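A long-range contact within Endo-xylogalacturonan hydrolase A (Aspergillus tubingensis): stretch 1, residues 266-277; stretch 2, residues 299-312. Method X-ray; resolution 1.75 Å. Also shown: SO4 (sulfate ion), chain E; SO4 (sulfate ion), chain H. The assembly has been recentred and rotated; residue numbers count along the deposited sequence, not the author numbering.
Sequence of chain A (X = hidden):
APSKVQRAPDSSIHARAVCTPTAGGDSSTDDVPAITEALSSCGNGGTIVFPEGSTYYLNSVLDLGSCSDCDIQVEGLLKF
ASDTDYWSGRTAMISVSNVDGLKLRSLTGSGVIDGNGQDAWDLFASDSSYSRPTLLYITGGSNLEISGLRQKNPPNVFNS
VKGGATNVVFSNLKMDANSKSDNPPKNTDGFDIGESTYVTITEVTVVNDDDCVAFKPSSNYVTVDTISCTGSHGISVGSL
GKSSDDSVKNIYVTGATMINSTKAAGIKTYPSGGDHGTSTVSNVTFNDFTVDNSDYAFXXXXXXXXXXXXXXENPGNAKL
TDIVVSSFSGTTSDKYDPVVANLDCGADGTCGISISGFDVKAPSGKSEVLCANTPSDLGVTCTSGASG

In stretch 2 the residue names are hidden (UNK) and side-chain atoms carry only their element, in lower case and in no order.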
# COMPACT_ATOMS: atom_id res chain seq x y z
N GLY A 266 11.54 -2.15 -3.52
CA GLY A 266 11.89 -3.35 -4.27
C GLY A 266 10.87 -3.75 -5.31
O GLY A 266 9.84 -3.09 -5.50
N ILE A 267 11.22 -4.84 -5.99
CA ILE A 267 10.39 -5.45 -7.04
C ILE A 267 10.29 -6.94 -6.73
O ILE A 267 11.30 -7.57 -6.42
CB ILE A 267 11.03 -5.24 -8.44
CG1 ILE A 267 11.13 -3.74 -8.74
CG2 ILE A 267 10.17 -5.94 -9.51
CD1 ILE A 267 11.96 -3.39 -9.97
N LYS A 268 9.08 -7.50 -6.82
CA LYS A 268 8.88 -8.92 -6.54
C LYS A 268 8.08 -9.55 -7.65
O LYS A 268 6.96 -9.13 -7.93
CB LYS A 268 8.05 -9.16 -5.26
CG LYS A 268 8.39 -8.34 -4.05
CD LYS A 268 7.71 -8.94 -2.82
CE LYS A 268 6.19 -8.92 -2.91
NZ LYS A 268 5.55 -8.93 -1.55
N THR A 269 8.63 -10.57 -8.30
CA THR A 269 7.89 -11.26 -9.35
C THR A 269 7.97 -12.76 -9.13
O THR A 269 8.95 -13.27 -8.62
CB THR A 269 8.42 -10.90 -10.76
OG1 THR A 269 9.82 -11.23 -10.85
CG2 THR A 269 8.26 -9.39 -11.03
N TYR A 270 6.91 -13.46 -9.54
CA TYR A 270 6.90 -14.91 -9.51
C TYR A 270 7.81 -15.46 -10.61
O TYR A 270 7.98 -14.83 -11.64
CB TYR A 270 5.48 -15.42 -9.73
CG TYR A 270 4.64 -15.39 -8.48
CD1 TYR A 270 3.95 -14.23 -8.10
CD2 TYR A 270 4.51 -16.53 -7.67
CE1 TYR A 270 3.17 -14.20 -6.94
CE2 TYR A 270 3.74 -16.51 -6.52
CZ TYR A 270 3.07 -15.35 -6.17
OH TYR A 270 2.30 -15.35 -5.02
N PRO A 271 8.39 -16.64 -10.38
CA PRO A 271 9.15 -17.27 -11.47
C PRO A 271 8.20 -17.88 -12.50
O PRO A 271 6.98 -17.68 -12.42
CB PRO A 271 9.93 -18.36 -10.75
CG PRO A 271 9.03 -18.74 -9.62
CD PRO A 271 8.48 -17.41 -9.13
N SER A 272 8.74 -18.61 -13.48
CA SER A 272 7.89 -19.25 -14.47
C SER A 272 7.35 -20.59 -13.94
O SER A 272 7.53 -20.91 -12.76
CB SER A 272 8.64 -19.46 -15.79
OG SER A 272 9.80 -20.24 -15.57
N GLY A 273 6.70 -21.36 -14.80
CA GLY A 273 6.15 -22.66 -14.40
C GLY A 273 4.76 -22.55 -13.81
O GLY A 273 4.28 -21.46 -13.50
N GLY A 274 4.10 -23.70 -13.67
CA GLY A 274 2.76 -23.74 -13.11
C GLY A 274 1.81 -22.80 -13.83
O GLY A 274 1.77 -22.77 -15.06
N ASP A 275 1.06 -22.03 -13.06
CA ASP A 275 0.09 -21.10 -13.61
C ASP A 275 0.63 -19.68 -13.65
O ASP A 275 -0.11 -18.74 -13.95
CB ASP A 275 -1.21 -21.14 -12.79
CG ASP A 275 -2.01 -22.41 -13.03
OD1 ASP A 275 -1.63 -23.20 -13.92
OD2 ASP A 275 -3.02 -22.60 -12.32
N HIS A 276 1.91 -19.52 -13.35
CA HIS A 276 2.51 -18.18 -13.28
C HIS A 276 2.54 -17.55 -14.63
O HIS A 276 2.68 -18.24 -15.64
CB HIS A 276 3.92 -18.23 -12.72
CG HIS A 276 4.02 -18.89 -11.37
ND1 HIS A 276 3.13 -18.66 -10.38
CD2 HIS A 276 4.95 -19.78 -10.86
CE1 HIS A 276 3.47 -19.39 -9.30
NE2 HIS A 276 4.59 -20.06 -9.59
N GLY A 277 2.40 -16.23 -14.67
CA GLY A 277 2.52 -15.48 -15.90
C GLY A 277 3.82 -14.69 -15.94
O GLY A 277 4.69 -14.85 -15.08
N UNK A 299 15.68 -4.31 -3.07
CA UNK A 299 15.66 -5.74 -3.27
C UNK A 299 14.91 -6.07 -4.54
O UNK A 299 13.88 -5.47 -4.83
n UNK A 299 14.66 -9.95 -0.87
o UNK A 299 13.90 -7.99 -0.05
c UNK A 299 15.01 -7.95 -2.17
c UNK A 299 14.48 -8.63 -0.93
c UNK A 299 15.02 -6.44 -2.07
N UNK A 300 15.46 -7.01 -5.31
CA UNK A 300 14.72 -7.59 -6.41
C UNK A 300 14.56 -9.07 -6.11
O UNK A 300 15.56 -9.79 -5.89
c UNK A 300 14.65 -8.15 -8.85
c UNK A 300 16.34 -5.61 -9.34
c UNK A 300 15.50 -5.89 -8.11
c UNK A 300 15.42 -7.39 -7.77
N UNK A 301 13.31 -9.51 -6.12
CA UNK A 301 12.98 -10.91 -5.95
C UNK A 301 12.40 -11.42 -7.25
O UNK A 301 11.46 -10.84 -7.79
o UNK A 301 10.94 -11.70 -1.87
c UNK A 301 11.42 -10.70 -2.40
n UNK A 301 11.02 -9.47 -2.12
c UNK A 301 12.52 -10.83 -3.44
c UNK A 301 11.95 -11.09 -4.82
N UNK A 302 12.98 -12.51 -7.77
CA UNK A 302 12.52 -13.11 -9.01
C UNK A 302 12.03 -14.54 -8.79
O UNK A 302 11.57 -15.21 -9.72
o UNK A 302 14.76 -13.84 -9.56
c UNK A 302 13.64 -13.12 -10.05
N UNK A 303 12.13 -15.00 -7.54
CA UNK A 303 11.71 -16.35 -7.17
C UNK A 303 10.60 -16.25 -6.11
O UNK A 303 10.50 -17.08 -5.19
c UNK A 303 12.92 -17.14 -6.65
s UNK A 303 12.65 -18.93 -6.49
N UNK A 304 9.77 -15.22 -6.23
CA UNK A 304 8.73 -14.98 -5.24
C UNK A 304 7.74 -16.14 -5.18
O UNK A 304 7.26 -16.61 -6.22
c UNK A 304 6.67 -12.43 -2.18
c UNK A 304 7.53 -12.77 -3.21
c UNK A 304 5.31 -12.64 -2.33
c UNK A 304 7.05 -13.31 -4.40
c UNK A 304 4.80 -13.18 -3.50
c UNK A 304 7.99 -13.68 -5.51
o UNK A 304 4.44 -12.30 -1.32
c UNK A 304 5.67 -13.52 -4.52
N UNK A 305 7.45 -16.60 -3.97
CA UNK A 305 6.45 -17.65 -3.76
C UNK A 305 6.93 -19.06 -4.05
O UNK A 305 6.13 -20.00 -4.04
N UNK A 306 8.22 -19.21 -4.33
CA UNK A 306 8.78 -20.53 -4.64
C UNK A 306 10.16 -20.68 -4.01
O UNK A 306 10.66 -19.73 -3.40
o UNK A 306 6.73 -22.59 -6.04
c UNK A 306 7.52 -20.50 -6.91
c UNK A 306 6.47 -21.60 -6.75
c UNK A 306 8.84 -20.75 -6.17
o UNK A 306 5.38 -21.47 -7.33
N UNK A 307 10.75 -21.87 -4.09
CA UNK A 307 12.10 -22.04 -3.55
C UNK A 307 13.19 -22.09 -4.62
O UNK A 307 12.89 -22.12 -5.82
o UNK A 307 12.12 -24.78 -4.45
o UNK A 307 11.31 -25.44 -2.53
c UNK A 307 12.19 -23.24 -2.58
c UNK A 307 11.85 -24.57 -3.24
N UNK A 308 14.44 -22.11 -4.18
CA UNK A 308 15.60 -22.09 -5.08
C UNK A 308 15.61 -23.20 -6.12
O UNK A 308 15.89 -22.95 -7.29
o UNK A 308 16.25 -19.93 -3.53
c UNK A 308 17.13 -20.81 -3.50
o UNK A 308 18.19 -20.67 -2.85
c UNK A 308 16.91 -22.10 -4.28
N UNK A 309 15.29 -24.43 -5.70
CA UNK A 309 15.28 -25.57 -6.63
C UNK A 309 14.22 -25.44 -7.70
O UNK A 309 14.44 -25.84 -8.85
o UNK A 309 16.24 -28.17 -4.22
c UNK A 309 16.36 -27.30 -5.11
o UNK A 309 17.45 -26.76 -5.39
c UNK A 309 15.11 -26.89 -5.87
N UNK A 310 13.07 -24.88 -7.33
CA UNK A 310 11.99 -24.63 -8.27
C UNK A 310 12.45 -23.63 -9.33
O UNK A 310 12.18 -23.80 -10.52
c UNK A 310 9.59 -23.84 -8.46
c UNK A 310 8.60 -24.79 -8.66
c UNK A 310 9.49 -22.63 -9.17
c UNK A 310 8.44 -22.40 -10.03
o UNK A 310 6.41 -23.15 -11.06
c UNK A 310 7.54 -24.57 -9.52
c UNK A 310 10.75 -24.10 -7.54
c UNK A 310 7.46 -23.37 -10.20
N UNK A 311 13.15 -22.59 -8.88
CA UNK A 311 13.55 -21.52 -9.78
C UNK A 311 14.70 -21.91 -10.70
O UNK A 311 14.84 -21.35 -11.79
c UNK A 311 13.82 -20.23 -8.99
s UNK A 311 12.25 -19.56 -8.38
N UNK A 312 15.50 -22.88 -10.27
CA UNK A 312 16.51 -23.48 -11.15
C UNK A 312 15.86 -24.16 -12.35
O UNK A 312 16.33 -24.02 -13.48
c UNK A 312 19.26 -24.82 -8.73
c UNK A 312 17.38 -24.47 -10.38
o UNK A 312 19.56 -24.59 -7.53
c UNK A 312 18.40 -23.81 -9.47
o UNK A 312 19.64 -25.84 -9.34
S SO4 E . 1.84 -10.00 -2.30
O1 SO4 E . 2.42 -9.93 -0.95
O2 SO4 E . 2.05 -11.37 -2.83
O3 SO4 E . 2.53 -8.97 -3.10
O4 SO4 E . 0.39 -9.76 -2.24
S SO4 H . 6.83 -9.81 1.70
O1 SO4 H . 7.16 -10.83 2.72
O2 SO4 H . 6.93 -10.42 0.36
O3 SO4 H . 7.82 -8.71 1.82
O4 SO4 H . 5.47 -9.26 1.92
O HOH W 1 10.46 -13.68 -11.77
O HOH W 2 11.90 -9.53 -10.38

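Position 299 carries three carbons in line, the third bearing one oxygen and one nitrogen: Gln299. Its backbone O accepts from Ile267 N at 3.0 Å, opening a parallel ladder. An ideal CB on Gly266 would lie 2.5 Å from Gln299 O, a clash that its lack of a side chain avoids. Position 300 has four carbons, forked at the first, with one arm two carbons long, hence Ile300; it pairs with Ile267, and both side chains lie on the same sheet face. Position 301 again shows three carbons ending in oxygen and nitrogen. This is Gln301, whose N donates to Ile267 O (2.8 Å, 176°) and whose O accepts from Thr269 N (2.9 Å). On the face shared with Lys268, Gln301 NE2 lies 3.4 Å from Lys268 CD.

One carbon and one oxygen at position 302 give Ser302, its CB directed away from stretch 1; a water joins its O to Thr269 OG1. At position 303, one carbon and one sulfur identify Cys303, also pointing away. Position 304 has a carbon, a six-carbon ring and an oxygen: Tyr304. Its N donates to Thr269 O (3.2 Å), and its ring edge meets the face of Tyr270, centroids 5.2 Å apart and planes at 89°. Lys268 CE lies 4.1 Å from the Tyr304 ring centroid, an off-centre CH-pi contact.

Position 305 has no side-chain atoms, so it is Gly305; phi is 79°, and an ideal CB would clash with Tyr270 CE2 at 2.5 Å. Position 306 has three carbons, the last with two oxygens: Glu306, whose OE2 accepts from His276 NE2 at 2.8 Å, near the imidazole plane.

Positions 307, 308 and 309 each show two carbons, the second with two oxygens, and touch nothing on stretch 1: Asp307, Asp308 and Asp309. Position 310 bears a six-carbon ring with an oxygen, which makes it Tyr310; its OH donates to Ser272 O (3.0 Å), while its N donates to Asp307 OD1 (3.0 Å), capping the helix. Position 311, one carbon and one sulfur, is Cys311. Its SG lies 2.0 Å from Cys303 SG, a disulfide, and 3.5 Å from Pro271 CB. Position 312 has three carbons and two terminal oxygens, Glu312, out of reach.

The contact therefore changes character along its length. Parallel backbone pairing, with axes 5° apart, sets the register; beyond it, Tyr270 and Pro271 pack against side chains of a loop tied by the disulfide to the helix, and Glu306 and Tyr310 fasten the turn containing His276 by hydrogen bonds.

Stretch 2 299-312: QIQSCYGEDDDYCE
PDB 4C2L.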